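Local coordinates for type IV pilus biogenesis protein PilB (Streptococcus sanguinis, PDB 7B7P) that serves as a minor, bimodular type IV pilin with a direct role in adhesion, carrying a von Willebrand factor A-like module with a metal-binding site, at residues Ala309-Phe314 against Ser338-Thr343; Asp205-Gly210 against Ser231-Gly236. One frame throughout, in Å; residues are numbered along the deposited sequence.

In the fold
Contact 1 and contact 2 occupy separate parts of the chain, their centres 42 Å apart and their nearest atoms about 29 Å apart. Contact 2, its centre about 17 Å from the centre of the chain, is partly buried and lies in the von Willebrand factor A-like domain, where the end of helix 191-209 meets the turn after strand 230-232 beside strand 212-219. Contact 1, its centre about 35 Å from that of the chain, is a surface contact that sets strand 311-314 of a four-stranded antiparallel sheet against the start of helix 341-358. The two share no helix or strand. Their chemistry follows this placing: two arginines, an aspartate and one cross-segment hydrogen bond outside, leucine-alanine contacts without any such bond further in.

Contact 1. Residues Ala309-Phe314 against Ser338-Thr343; sequences AGRVTF and SRDSIT
R311, projecting from strand 311-314 of the four-stranded antiparallel sheet, meets D340 at the start of helix 341-358 as stacked planes: guanidinium and carboxylate are only 7° apart, with D340 OD1 4.0 Å above the R311 plane and offset toward its rim. R311 NE is 4.1 Å from D340 OD1, but no guanidinium N-H is directed at the oxygen, which makes the pairing electrostatic and not a salt bridge. A309 CB lies above the opposite face, offset toward the rim. R339 crosses R311 at about a right angle, its own guanidinium turned 78° to the other, and its NE lies 4.1 Å from R311 NH1 near the plane of R311. The R339 chain is extended from CG to NE, and its NH2 donates to A309 O at 3.2 Å, the oxygen lying close to the guanidinium plane. D340 is the N-cap of its helix; its OD2 accepts from T343 N at 3.0 Å, from above the carboxylate plane, and from T343 OG1 on the anti lone pair. D335 of strand 332-335 receives the backbone N-H groups of R339 and D340. With OD2 held by the helix start, D340, with D335 also touching R311, probably offsets part of the repulsion between the two arginines.

Contact 2. Residues Asp205-Gly210 against Ser231-Gly236; sequences DLAEIG and SNLDNG
L233 reaches the last turn of helix 191-209 from a 3-10 turn that follows strand 230-232, joining helix and sheet edge within the von Willebrand factor A-like domain. Its CB lies 4.2 Å from A207 CB. CG stands anti to the carbonyl carbon (chi1 -50°), and from it CD1 reaches the helix backbone, 3.6 Å from A207 N and 3.7 Å from A207 CA. The same methyl touches L206 CB at 4.0 Å, so one branch spans two successive helix residues. L206 and L233 both also touch I212 of strand 212-219, which places the apolar contact against the central sheet. L233 further pairs with I212 through the backbone. An Asx turn precedes D234: N232 OD1 accepts from D234 N at 3.0 Å, the donor standing 45° out of the carbonyl plane. The solvent-exposed D234 follows, and both its carboxylate oxygens approach the CA of G210, where the chain leaves the helix with positive phi (70°), a backbone angle that favours glycine. D234 OD2 accepts from N211 N, tying the turn to the residue after G210. D234 OD1 also lies 3.5 Å from G210 CA.

Contact 1. Residues Ala309-Phe314 against Ser338-Thr343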
loop_
_atom_site.group_PDB
_atom_site.type_symbol
_atom_site.label_atom_id
_atom_site.label_comp_id
_atom_site.label_asym_id
_atom_site.label_seq_id
_atom_site.Cartn_x
_atom_site.Cartn_y
_atom_site.Cartn_z
ATOM N N ALA A 309 -26.641 -8.468 32.037
ATOM C CA ALA A 309 -25.199 -8.548 31.848
ATOM C C ALA A 309 -24.774 -7.794 30.597
ATOM O O ALA A 309 -23.577 -7.618 30.354
ATOM C CB ALA A 309 -24.745 -10.007 31.770
ATOM N N GLY A 310 -25.744 -7.376 29.791
ATOM C CA GLY A 310 -25.482 -6.584 28.602
ATOM C C GLY A 310 -24.809 -7.327 27.464
ATOM O O GLY A 310 -23.979 -6.735 26.750
ATOM N N ARG A 311 -25.137 -8.607 27.269
ATOM C CA ARG A 311 -24.534 -9.324 26.153
ATOM C C ARG A 311 -25.397 -10.499 25.705
ATOM O O ARG A 311 -26.191 -11.051 26.474
ATOM C CB ARG A 311 -23.131 -9.819 26.500
ATOM C CG ARG A 311 -23.074 -10.778 27.657
ATOM C CD ARG A 311 -21.696 -11.387 27.703
ATOM N NE ARG A 311 -21.549 -12.386 28.745
ATOM C CZ ARG A 311 -21.124 -12.132 29.978
ATOM N NH1 ARG A 311 -20.820 -10.890 30.347
ATOM N NH2 ARG A 311 -21.013 -13.127 30.851
ATOM N N VAL A 312 -25.215 -10.868 24.441
ATOM C CA VAL A 312 -25.797 -12.056 23.839
ATOM C C VAL A 312 -24.688 -12.812 23.125
ATOM O O VAL A 312 -23.969 -12.241 22.298
ATOM C CB VAL A 312 -26.924 -11.704 22.854
ATOM C CG1 VAL A 312 -27.426 -12.950 22.160
ATOM C CG2 VAL A 312 -28.055 -10.981 23.581
ATOM N N THR A 313 -24.553 -14.093 23.419
ATOM C CA THR A 313 -23.455 -14.840 22.847
ATOM C C THR A 313 -23.958 -16.155 22.258
ATOM O O THR A 313 -25.048 -16.644 22.585
ATOM C CB THR A 313 -22.356 -15.039 23.900
ATOM O OG1 THR A 313 -21.384 -15.982 23.425
ATOM C CG2 THR A 313 -22.959 -15.457 25.251
ATOM N N PHE A 314 -23.170 -16.697 21.336
ATOM C CA PHE A 314 -23.462 -17.987 20.730
ATOM C C PHE A 314 -22.387 -18.972 21.159
ATOM O O PHE A 314 -21.192 -18.708 20.971
ATOM C CB PHE A 314 -23.556 -17.880 19.212
ATOM C CG PHE A 314 -24.752 -17.085 18.738
ATOM C CD1 PHE A 314 -24.703 -15.689 18.667
ATOM C CD2 PHE A 314 -25.923 -17.730 18.364
ATOM C CE1 PHE A 314 -25.819 -14.956 18.225
ATOM C CE2 PHE A 314 -27.032 -17.007 17.916
ATOM C CZ PHE A 314 -26.982 -15.625 17.857
ATOM N N SER A 338 -17.794 -4.762 26.619
ATOM C CA SER A 338 -16.485 -5.120 26.047
ATOM C C SER A 338 -15.537 -5.716 27.081
ATOM O O SER A 338 -14.356 -5.373 27.129
ATOM C CB SER A 338 -15.827 -3.923 25.353
ATOM O OG SER A 338 -16.752 -3.229 24.518
ATOM N N ARG A 339 -16.054 -6.640 27.893
ATOM C CA ARG A 339 -15.287 -7.311 28.942
ATOM C C ARG A 339 -15.240 -8.838 28.821
ATOM O O ARG A 339 -14.338 -9.461 29.390
ATOM C CB ARG A 339 -15.874 -6.962 30.319
ATOM C CG ARG A 339 -17.312 -7.443 30.462
ATOM C CD ARG A 339 -17.920 -7.070 31.791
ATOM N NE ARG A 339 -19.369 -7.275 31.769
ATOM C CZ ARG A 339 -20.160 -7.155 32.833
ATOM N NH1 ARG A 339 -19.651 -6.819 34.019
ATOM N NH2 ARG A 339 -21.461 -7.360 32.706
ATOM N N ASP A 340 -16.177 -9.453 28.118
ATOM C CA ASP A 340 -16.228 -10.909 28.000
ATOM C C ASP A 340 -15.207 -11.397 26.966
ATOM O O ASP A 340 -15.353 -11.128 25.767
ATOM C CB ASP A 340 -17.644 -11.317 27.618
ATOM C CG ASP A 340 -17.785 -12.799 27.415
ATOM O OD1 ASP A 340 -17.647 -13.546 28.408
ATOM O OD2 ASP A 340 -18.054 -13.209 26.265
ATOM N N SER A 341 -14.190 -12.139 27.431
ATOM C CA SER A 341 -13.112 -12.615 26.561
ATOM C C SER A 341 -13.622 -13.378 25.341
ATOM O O SER A 341 -13.085 -13.210 24.239
ATOM C CB SER A 341 -12.142 -13.506 27.348
ATOM O OG SER A 341 -11.052 -12.743 27.860
ATOM N N ILE A 342 -14.655 -14.215 25.515
ATOM C CA ILE A 342 -15.158 -15.045 24.413
ATOM C C ILE A 342 -15.731 -14.182 23.302
ATOM O O ILE A 342 -15.437 -14.382 22.113
ATOM C CB ILE A 342 -16.218 -16.036 24.919
ATOM C CG1 ILE A 342 -15.582 -17.089 25.824
ATOM C CG2 ILE A 342 -16.935 -16.681 23.747
ATOM C CD1 ILE A 342 -14.763 -18.084 25.105
ATOM N N THR A 343 -16.598 -13.235 23.664
ATOM C CA THR A 343 -17.192 -12.370 22.653
ATOM C C THR A 343 -16.122 -11.597 21.893
ATOM O O THR A 343 -16.248 -11.373 20.682
ATOM C CB THR A 343 -18.182 -11.414 23.308
ATOM O OG1 THR A 343 -19.040 -12.158 24.177
ATOM C CG2 THR A 343 -19.003 -10.654 22.250
#

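Contact 2. Residues Asp205-Gly210 against Ser231-Gly236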
loop_
_atom_site.group_PDB
_atom_site.type_symbol
_atom_site.label_atom_id
_atom_site.label_comp_id
_atom_site.label_asym_id
_atom_site.label_seq_id
_atom_site.Cartn_x
_atom_site.Cartn_y
_atom_site.Cartn_z
ATOM N N ASP A 205 -5.779 14.101 -1.276
ATOM C CA ASP A 205 -4.437 13.569 -1.471
ATOM C C ASP A 205 -4.441 12.356 -2.402
ATOM O O ASP A 205 -3.556 12.226 -3.256
ATOM C CB ASP A 205 -3.809 13.225 -0.119
ATOM C CG ASP A 205 -2.295 13.224 -0.166
ATOM O OD1 ASP A 205 -1.739 13.830 -1.116
ATOM O OD2 ASP A 205 -1.657 12.625 0.735
ATOM N N LEU A 206 -5.425 11.455 -2.254
ATOM C CA LEU A 206 -5.526 10.313 -3.167
ATOM C C LEU A 206 -5.794 10.769 -4.598
ATOM O O LEU A 206 -5.275 10.171 -5.549
ATOM C CB LEU A 206 -6.628 9.356 -2.719
ATOM C CG LEU A 206 -6.370 8.430 -1.528
ATOM C CD1 LEU A 206 -7.595 7.574 -1.306
ATOM C CD2 LEU A 206 -5.136 7.575 -1.723
ATOM N N ALA A 207 -6.603 11.825 -4.765
ATOM C CA ALA A 207 -6.922 12.340 -6.097
ATOM C C ALA A 207 -5.671 12.532 -6.951
ATOM O O ALA A 207 -5.662 12.190 -8.140
ATOM C CB ALA A 207 -7.695 13.655 -5.977
ATOM N N GLU A 208 -4.584 13.016 -6.343
ATOM C CA GLU A 208 -3.377 13.352 -7.098
ATOM C C GLU A 208 -2.792 12.145 -7.821
ATOM O O GLU A 208 -2.225 12.284 -8.911
ATOM C CB GLU A 208 -2.342 13.963 -6.162
ATOM C CG GLU A 208 -2.711 15.335 -5.655
ATOM C CD GLU A 208 -1.767 15.804 -4.570
ATOM O OE1 GLU A 208 -2.105 16.790 -3.871
ATOM O OE2 GLU A 208 -0.689 15.175 -4.413
ATOM N N ILE A 209 -2.910 10.952 -7.233
ATOM C CA ILE A 209 -2.420 9.750 -7.902
ATOM C C ILE A 209 -3.096 9.559 -9.259
ATOM O O ILE A 209 -2.485 9.026 -10.196
ATOM C CB ILE A 209 -2.621 8.516 -6.999
ATOM C CG1 ILE A 209 -2.182 8.818 -5.562
ATOM C CG2 ILE A 209 -1.854 7.328 -7.538
ATOM C CD1 ILE A 209 -2.096 7.596 -4.672
ATOM N N GLY A 210 -4.354 9.994 -9.394
ATOM C CA GLY A 210 -5.136 9.735 -10.593
ATOM C C GLY A 210 -5.539 8.281 -10.781
ATOM O O GLY A 210 -4.851 7.374 -10.300
ATOM N N SER A 231 -16.739 6.190 -6.577
ATOM C CA SER A 231 -16.482 7.439 -7.297
ATOM C C SER A 231 -15.057 7.457 -7.823
ATOM O O SER A 231 -14.106 7.288 -7.052
ATOM C CB SER A 231 -16.677 8.661 -6.394
ATOM O OG SER A 231 -17.833 8.582 -5.585
ATOM N N ASN A 232 -14.900 7.683 -9.126
ATOM C CA ASN A 232 -13.589 8.036 -9.653
ATOM C C ASN A 232 -13.303 9.491 -9.303
ATOM O O ASN A 232 -14.114 10.378 -9.589
ATOM C CB ASN A 232 -13.526 7.827 -11.165
ATOM C CG ASN A 232 -12.104 7.870 -11.700
ATOM O OD1 ASN A 232 -11.212 8.463 -11.088
ATOM N ND2 ASN A 232 -11.887 7.250 -12.850
ATOM N N LEU A 233 -12.160 9.735 -8.661
ATOM C CA LEU A 233 -11.841 11.096 -8.244
ATOM C C LEU A 233 -11.443 11.987 -9.414
ATOM O O LEU A 233 -11.561 13.212 -9.305
ATOM C CB LEU A 233 -10.732 11.081 -7.192
ATOM C CG LEU A 233 -10.940 10.137 -6.008
ATOM C CD1 LEU A 233 -9.684 10.089 -5.164
ATOM C CD2 LEU A 233 -12.139 10.553 -5.178
ATOM N N ASP A 234 -10.983 11.405 -10.529
ATOM C CA ASP A 234 -10.675 12.199 -11.715
ATOM C C ASP A 234 -11.917 12.835 -12.321
ATOM O O ASP A 234 -11.793 13.751 -13.143
ATOM C CB ASP A 234 -9.972 11.343 -12.766
ATOM C CG ASP A 234 -8.612 10.852 -12.302
ATOM O OD1 ASP A 234 -8.235 11.149 -11.146
ATOM O OD2 ASP A 234 -7.915 10.177 -13.094
ATOM N N ASN A 235 -13.106 12.370 -11.942
ATOM C CA ASN A 235 -14.360 12.994 -12.330
ATOM C C ASN A 235 -14.938 13.850 -11.219
ATOM O O ASN A 235 -16.077 14.310 -11.338
ATOM C CB ASN A 235 -15.397 11.943 -12.745
ATOM C CG ASN A 235 -14.856 10.923 -13.742
ATOM O OD1 ASN A 235 -13.777 11.095 -14.322
ATOM N ND2 ASN A 235 -15.621 9.855 -13.957
ATOM N N GLY A 236 -14.203 14.049 -10.131
ATOM C CA GLY A 236 -14.728 14.881 -9.071
ATOM C C GLY A 236 -14.568 14.363 -7.658
ATOM O O GLY A 236 -15.216 13.390 -7.249
#